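Long-range contact in PhiRv1 phage protein (Mycobacterium tuberculosis, PDB 6LG3), which is a prophage-encoded bacterial toxin that probably activates a RACK1-NLRP3-gasdermin D pyroptosis and interleukin-1 beta immune pathway in the host: residues Thr41-Ala51 and Glu54-Arg65. Sequence-based numbering, arbitrary orientation. Where two conformers were deposited one is given.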
ATOM      1  N   THR A  41       2.377  -3.334  12.064  1.00 33.68           N
ATOM      2  CA  THR A  41       3.122  -4.025  11.019  1.00 34.93           C
ATOM      3  C   THR A  41       2.710  -3.591   9.616  1.00 37.12           C
ATOM      4  O   THR A  41       3.064  -4.262   8.638  1.00 41.01           O
ATOM      5  CB  THR A  41       2.964  -5.541  11.172  1.00 36.36           C
ATOM      6  OG1 THR A  41       1.592  -5.909  10.981  1.00 41.14           O
ATOM      7  CG2 THR A  41       3.409  -5.983  12.557  1.00 42.51           C
ATOM      8  N   LEU A  42       1.973  -2.489   9.486  1.00 31.32           N
ATOM      9  CA  LEU A  42       1.670  -1.908   8.178  1.00 27.59           C
ATOM     10  C   LEU A  42       2.679  -0.796   7.945  1.00 36.87           C
ATOM     11  O   LEU A  42       2.574   0.281   8.539  1.00 37.16           O
ATOM     12  CB  LEU A  42       0.240  -1.381   8.106  1.00 29.18           C
ATOM     13  CG  LEU A  42      -0.229  -0.874   6.734  1.00 34.74           C
ATOM     14  CD1 LEU A  42      -0.222  -1.998   5.712  1.00 39.20           C
ATOM     15  CD2 LEU A  42      -1.609  -0.262   6.845  1.00 38.50           C
ATOM     16  N   ILE A  43       3.662  -1.065   7.092  1.00 27.59           N
ATOM     17  CA  ILE A  43       4.833  -0.215   6.951  1.00 32.27           C
ATOM     18  C   ILE A  43       4.846   0.300   5.525  1.00 32.82           C
ATOM     19  O   ILE A  43       4.810  -0.494   4.577  1.00 31.65           O
ATOM     20  CB  ILE A  43       6.134  -0.974   7.262  1.00 34.13           C
ATOM     21  CG1 ILE A  43       6.101  -1.578   8.671  1.00 39.93           C
ATOM     22  CG2 ILE A  43       7.338  -0.059   7.068  1.00 34.41           C
ATOM     23  CD1 ILE A  43       5.955  -0.566   9.765  1.00 45.55           C
ATOM     24  N   LEU A  44       4.871   1.619   5.374  1.00 31.22           N
ATOM     25  CA  LEU A  44       5.085   2.259   4.085  1.00 33.54           C
ATOM     26  C   LEU A  44       6.490   2.837   4.082  1.00 40.09           C
ATOM     27  O   LEU A  44       6.867   3.557   5.015  1.00 39.96           O
ATOM     28  CB  LEU A  44       4.041   3.348   3.829  1.00 37.86           C
ATOM     29  CG  LEU A  44       2.829   2.863   3.039  1.00 50.73           C
ATOM     30  CD1 LEU A  44       1.668   3.843   3.136  1.00 52.50           C
ATOM     31  CD2 LEU A  44       3.243   2.676   1.595  1.00 58.09           C
ATOM     32  N   ARG A  45       7.276   2.502   3.062  1.00 29.75           N
ATOM     33  CA  ARG A  45       8.645   2.995   3.001  0.59 33.24           C
ATOM     34  C   ARG A  45       9.043   3.186   1.546  1.00 36.57           C
ATOM     35  O   ARG A  45       8.345   2.766   0.623  1.00 30.75           O
ATOM     36  CB  ARG A  45       9.613   2.050   3.721  0.59 33.72           C
ATOM     37  CG  ARG A  45       9.564   0.617   3.220  0.59 36.72           C
ATOM     38  CD  ARG A  45      10.587  -0.268   3.925  0.59 40.79           C
ATOM     39  NE  ARG A  45      10.894  -1.455   3.131  0.59 44.38           N
ATOM     40  CZ  ARG A  45      11.720  -1.457   2.087  0.59 46.34           C
ATOM     41  NH1 ARG A  45      12.325  -0.337   1.709  0.59 44.33           N
ATOM     42  NH2 ARG A  45      11.940  -2.578   1.416  0.59 48.37           N
ATOM     43  N   GLY A  46      10.163   3.853   1.344  1.00 38.35           N
ATOM     44  CA  GLY A  46      10.624   4.131  -0.004  1.00 38.80           C
ATOM     45  C   GLY A  46      12.128   4.219  -0.057  1.00 34.66           C
ATOM     46  O   GLY A  46      12.792   4.478   0.953  1.00 36.95           O
ATOM     47  N   ASP A  47      12.671   3.964  -1.232  1.00 29.55           N
ATOM     48  CA  ASP A  47      14.047   4.322  -1.534  1.00 32.37           C
ATOM     49  C   ASP A  47      14.013   5.178  -2.797  1.00 34.00           C
ATOM     50  O   ASP A  47      12.936   5.556  -3.276  1.00 34.50           O
ATOM     51  CB  ASP A  47      14.934   3.074  -1.655  1.00 33.93           C
ATOM     52  CG  ASP A  47      14.416   2.070  -2.672  1.00 38.13           C
ATOM     53  OD1 ASP A  47      14.119   2.464  -3.824  1.00 34.85           O
ATOM     54  OD2 ASP A  47      14.321   0.874  -2.315  1.00 39.04           O
ATOM     55  N   THR A  48      15.193   5.493  -3.342  1.00 31.50           N
ATOM     56  CA  THR A  48      15.221   6.394  -4.497  1.00 32.98           C
ATOM     57  C   THR A  48      14.618   5.773  -5.744  1.00 38.32           C
ATOM     58  O   THR A  48      14.329   6.500  -6.697  1.00 40.00           O
ATOM     59  CB  THR A  48      16.644   6.848  -4.797  1.00 37.72           C
ATOM     60  OG1 THR A  48      17.475   5.704  -5.029  1.00 41.09           O
ATOM     61  CG2 THR A  48      17.189   7.641  -3.625  1.00 44.13           C
ATOM     62  N   GLU A  49      14.413   4.463  -5.761  1.00 34.34           N
ATOM     63  CA  GLU A  49      13.832   3.785  -6.910  1.00 36.01           C
ATOM     64  C   GLU A  49      12.375   3.385  -6.711  1.00 38.25           C
ATOM     65  O   GLU A  49      11.567   3.565  -7.628  1.00 32.99           O
ATOM     66  CB  GLU A  49      14.650   2.532  -7.255  1.00 42.67           C
ATOM     67  CG  GLU A  49      15.726   2.735  -8.323  1.00 60.03           C
ATOM     68  CD  GLU A  49      17.071   3.141  -7.738  1.00 73.18           C
ATOM     69  OE1 GLU A  49      17.961   3.500  -8.528  1.00 76.06           O
ATOM     70  OE2 GLU A  49      17.230   3.098  -6.502  1.00 74.96           O
ATOM     71  N   ASN A  50      12.002   2.864  -5.539  1.00 28.55           N
ATOM     72  CA  ASN A  50      10.691   2.255  -5.377  1.00 24.61           C
ATOM     73  C   ASN A  50      10.066   2.664  -4.052  1.00 29.29           C
ATOM     74  O   ASN A  50      10.752   3.051  -3.103  1.00 31.90           O
ATOM     75  CB  ASN A  50      10.783   0.725  -5.436  1.00 36.75           C
ATOM     76  CG  ASN A  50      11.619   0.239  -6.595  1.00 44.76           C
ATOM     77  OD1 ASN A  50      12.830   0.048  -6.459  1.00 56.39           O
ATOM     78  ND2 ASN A  50      10.992   0.064  -7.750  1.00 42.72           N
ATOM     79  N   ALA A  51       8.744   2.539  -3.997  1.00 25.85           N
ATOM     80  CA  ALA A  51       7.969   2.579  -2.767  1.00 28.04           C
ATOM     81  C   ALA A  51       7.438   1.179  -2.483  1.00 28.33           C
ATOM     82  O   ALA A  51       7.191   0.398  -3.407  1.00 29.06           O
ATOM     83  CB  ALA A  51       6.810   3.574  -2.881  1.00 26.53           C
ATOM     84  N   GLU A  54       4.289  -2.921   3.097  1.00 27.84           N
ATOM     85  CA  GLU A  54       4.456  -4.199   3.777  1.00 31.27           C
ATOM     86  C   GLU A  54       3.362  -4.397   4.811  1.00 35.10           C
ATOM     87  O   GLU A  54       3.014  -3.463   5.545  1.00 35.01           O
ATOM     88  CB  GLU A  54       5.777  -4.287   4.536  1.00 37.93           C
ATOM     89  CG  GLU A  54       7.047  -4.226   3.785  1.00 55.23           C
ATOM     90  CD  GLU A  54       8.224  -4.452   4.727  1.00 70.74           C
ATOM     91  OE1 GLU A  54       7.975  -4.731   5.924  1.00 70.25           O
ATOM     92  OE2 GLU A  54       9.384  -4.354   4.280  1.00 78.06           O
ATOM     93  N   ALA A  55       2.869  -5.630   4.904  1.00 30.42           N
ATOM     94  CA  ALA A  55       1.900  -6.022   5.920  1.00 33.51           C
ATOM     95  C   ALA A  55       2.423  -7.282   6.587  1.00 36.37           C
ATOM     96  O   ALA A  55       2.646  -8.293   5.913  1.00 35.25           O
ATOM     97  CB  ALA A  55       0.515  -6.258   5.311  1.00 34.76           C
ATOM     98  N   GLY A  56       2.637  -7.221   7.896  1.00 39.14           N
ATOM     99  CA  GLY A  56       3.122  -8.396   8.608  1.00 40.52           C
ATOM    100  C   GLY A  56       4.427  -8.936   8.067  1.00 42.52           C
ATOM    101  O   GLY A  56       4.584 -10.158   7.939  1.00 47.42           O
ATOM    102  N   GLY A  57       5.357  -8.050   7.705  1.00 44.39           N
ATOM    103  CA  GLY A  57       6.667  -8.446   7.229  1.00 46.51           C
ATOM    104  C   GLY A  57       6.740  -8.872   5.778  1.00 48.55           C
ATOM    105  O   GLY A  57       7.836  -9.201   5.306  1.00 55.84           O
ATOM    106  N   ASN A  58       5.623  -8.882   5.056  1.00 38.65           N
ATOM    107  CA  ASN A  58       5.600  -9.248   3.647  1.00 40.38           C
ATOM    108  C   ASN A  58       5.239  -8.042   2.796  1.00 37.93           C
ATOM    109  O   ASN A  58       4.333  -7.278   3.143  1.00 35.99           O
ATOM    110  CB  ASN A  58       4.605 -10.374   3.377  1.00 45.44           C
ATOM    111  CG  ASN A  58       4.678 -11.464   4.418  1.00 58.42           C
ATOM    112  OD1 ASN A  58       5.764 -11.936   4.747  1.00 63.70           O
ATOM    113  ND2 ASN A  58       3.527 -11.868   4.948  1.00 59.59           N
ATOM    114  N   VAL A  59       5.947  -7.886   1.679  1.00 37.82           N
ATOM    115  CA  VAL A  59       5.673  -6.783   0.764  1.00 33.28           C
ATOM    116  C   VAL A  59       4.404  -7.085  -0.014  1.00 35.54           C
ATOM    117  O   VAL A  59       4.349  -8.044  -0.796  1.00 37.89           O
ATOM    118  CB  VAL A  59       6.851  -6.542  -0.185  1.00 36.31           C
ATOM    119  CG1 VAL A  59       6.478  -5.436  -1.184  1.00 29.68           C
ATOM    120  CG2 VAL A  59       8.102  -6.175   0.596  1.00 39.77           C
ATOM    121  N   LEU A  60       3.372  -6.268   0.192  1.00 28.20           N
ATOM    122  CA  LEU A  60       2.152  -6.378  -0.590  1.00 27.72           C
ATOM    123  C   LEU A  60       2.247  -5.600  -1.894  1.00 33.56           C
ATOM    124  O   LEU A  60       1.724  -6.054  -2.919  1.00 33.75           O
ATOM    125  CB  LEU A  60       0.954  -5.867   0.210  1.00 30.98           C
ATOM    126  CG  LEU A  60       0.322  -6.780   1.262  1.00 38.30           C
ATOM    127  CD1 LEU A  60      -0.850  -6.073   1.909  1.00 35.95           C
ATOM    128  CD2 LEU A  60      -0.124  -8.094   0.664  1.00 42.24           C
ATOM    129  N   VAL A  61       2.890  -4.428  -1.873  1.00 33.06           N
ATOM    130  CA  VAL A  61       2.918  -3.542  -3.037  1.00 28.56           C
ATOM    131  C   VAL A  61       4.321  -2.988  -3.209  1.00 28.51           C
ATOM    132  O   VAL A  61       4.946  -2.554  -2.239  1.00 29.43           O
ATOM    133  CB  VAL A  61       1.925  -2.363  -2.898  1.00 30.45           C
ATOM    134  CG1 VAL A  61       1.975  -1.443  -4.137  1.00 35.78           C
ATOM    135  CG2 VAL A  61       0.515  -2.853  -2.646  1.00 36.14           C
ATOM    136  N   HIS A  62       4.812  -2.969  -4.444  1.00 29.05           N
ATOM    137  CA  HIS A  62       5.939  -2.104  -4.752  1.00 31.27           C
ATOM    138  C   HIS A  62       5.630  -1.336  -6.029  1.00 30.94           C
ATOM    139  O   HIS A  62       5.023  -1.873  -6.962  1.00 33.05           O
ATOM    140  CB  HIS A  62       7.268  -2.868  -4.860  1.00 36.59           C
ATOM    141  CG  HIS A  62       7.317  -3.881  -5.955  1.00 48.13           C
ATOM    142  ND1 HIS A  62       7.695  -3.563  -7.242  1.00 55.49           N
ATOM    143  CD2 HIS A  62       7.077  -5.214  -5.948  1.00 58.82           C
ATOM    144  CE1 HIS A  62       7.663  -4.654  -7.988  1.00 65.36           C
ATOM    145  NE2 HIS A  62       7.293  -5.669  -7.227  1.00 67.53           N
ATOM    146  N   ALA A  63       5.985  -0.059  -6.032  1.00 24.12           N
ATOM    147  CA  ALA A  63       5.680   0.816  -7.155  1.00 27.27           C
ATOM    148  C   ALA A  63       6.887   1.693  -7.451  1.00 30.56           C
ATOM    149  O   ALA A  63       7.528   2.199  -6.533  1.00 25.52           O
ATOM    150  CB  ALA A  63       4.456   1.694  -6.866  1.00 27.87           C
ATOM    151  N   ASP A  64       7.190   1.865  -8.732  1.00 27.65           N
ATOM    152  CA  ASP A  64       8.223   2.807  -9.128  1.00 24.95           C
ATOM    153  C   ASP A  64       7.915   4.192  -8.569  1.00 27.22           C
ATOM    154  O   ASP A  64       6.768   4.636  -8.589  1.00 29.56           O
ATOM    155  CB  ASP A  64       8.288   2.862 -10.652  1.00 27.59           C
ATOM    156  CG  ASP A  64       9.230   3.916 -11.146  1.00 31.18           C
ATOM    157  OD1 ASP A  64       8.737   4.955 -11.597  1.00 32.65           O
ATOM    158  OD2 ASP A  64      10.451   3.681 -11.086  1.00 35.79           O
ATOM    159  N   ARG A  65       8.945   4.879  -8.056  1.00 26.71           N
ATOM    160  CA  ARG A  65       8.708   6.163  -7.386  1.00 26.72           C
ATOM    161  C   ARG A  65       8.270   7.253  -8.364  1.00 33.07           C
ATOM    162  O   ARG A  65       7.448   8.104  -8.013  1.00 34.15           O
ATOM    163  CB  ARG A  65       9.960   6.624  -6.630  1.00 34.99           C
ATOM    164  CG  ARG A  65      10.286   5.828  -5.366  1.00 39.38           C
ATOM    165  CD  ARG A  65       9.395   6.182  -4.178  1.00 29.27           C
ATOM    166  NE  ARG A  65       9.415   7.601  -3.826  1.00 36.01           N
ATOM    167  CZ  ARG A  65      10.117   8.122  -2.822  1.00 40.96           C
ATOM    168  NH1 ARG A  65      10.897   7.350  -2.074  1.00 39.09           N
ATOM    169  NH2 ARG A  65      10.057   9.424  -2.576  1.00 47.34           N
TER
HETATM  170  O   HOH W   1       5.531  -5.453   7.805  1.00 40.15           O
HETATM  171  O   HOH W   2      11.457   5.757  -9.865  1.00 42.54           O
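Glu54 OE2 sits at the edge of the Arg45 guanidinium, in its plane, and the carboxylate stands almost perpendicular to it (86°); Tyr52 adds a cation-pi contact to the same guanidinium. The Arg65 guanidinium has the backbone N of Asp47 as a mere neighbour at its edge, while Asp47 O lies oblique, 3.0 Å from Arg65 NH1. The Arg45-Glu54 pair lies on a three-stranded antiparallel meander, 42-46, 50-55 and 58-64, whose Leu42 and Ala55 side chains face helix 26-39; Arg65, starting the last helix, packs at the tip of the first hairpin. Arg45 NE gives Glu54 OE2 a straight but weak hydrogen bond (3.5 Å), part of a salt bridge, on the face shared by Ile43 and Glu54. In the same strand pair, the backbones of Ile43 and Glu54 bond reciprocally; Glu54 N reaches Ile43 O at 2.9 Å in the carbonyl plane. In the type I' turn from Ala55 to Asn58, Gly56 N hydrogen-bonds to Thr41 O from above the carbonyl plane, and a water joins Thr41 O, Glu54 OE1 and Gly57 N, so the Glu54 carboxylate is held through both oxygens. On the other hairpin, Ala51 and Ala63 pair through two backbone bonds. Arg65 bends back over the 47-50 turn: chi2 of -77° and chi3 of -56° fold the chain, laying CG 3.4 Å from Asn50 N and CD 3.9 Å from Ala51 CB. Its N donates to Glu49 O (3.0 Å). Asp64 caps that helix through OD1 to Trp67 N, while its OD2 takes a water that also donates to Glu49 O. Asp47 OD2 hydrogen-bonds Tyr52 OH on strand 50-55, while within the Asx turn OD1 accepts from Glu49 N and Asn50 N, each at 2.8 Å.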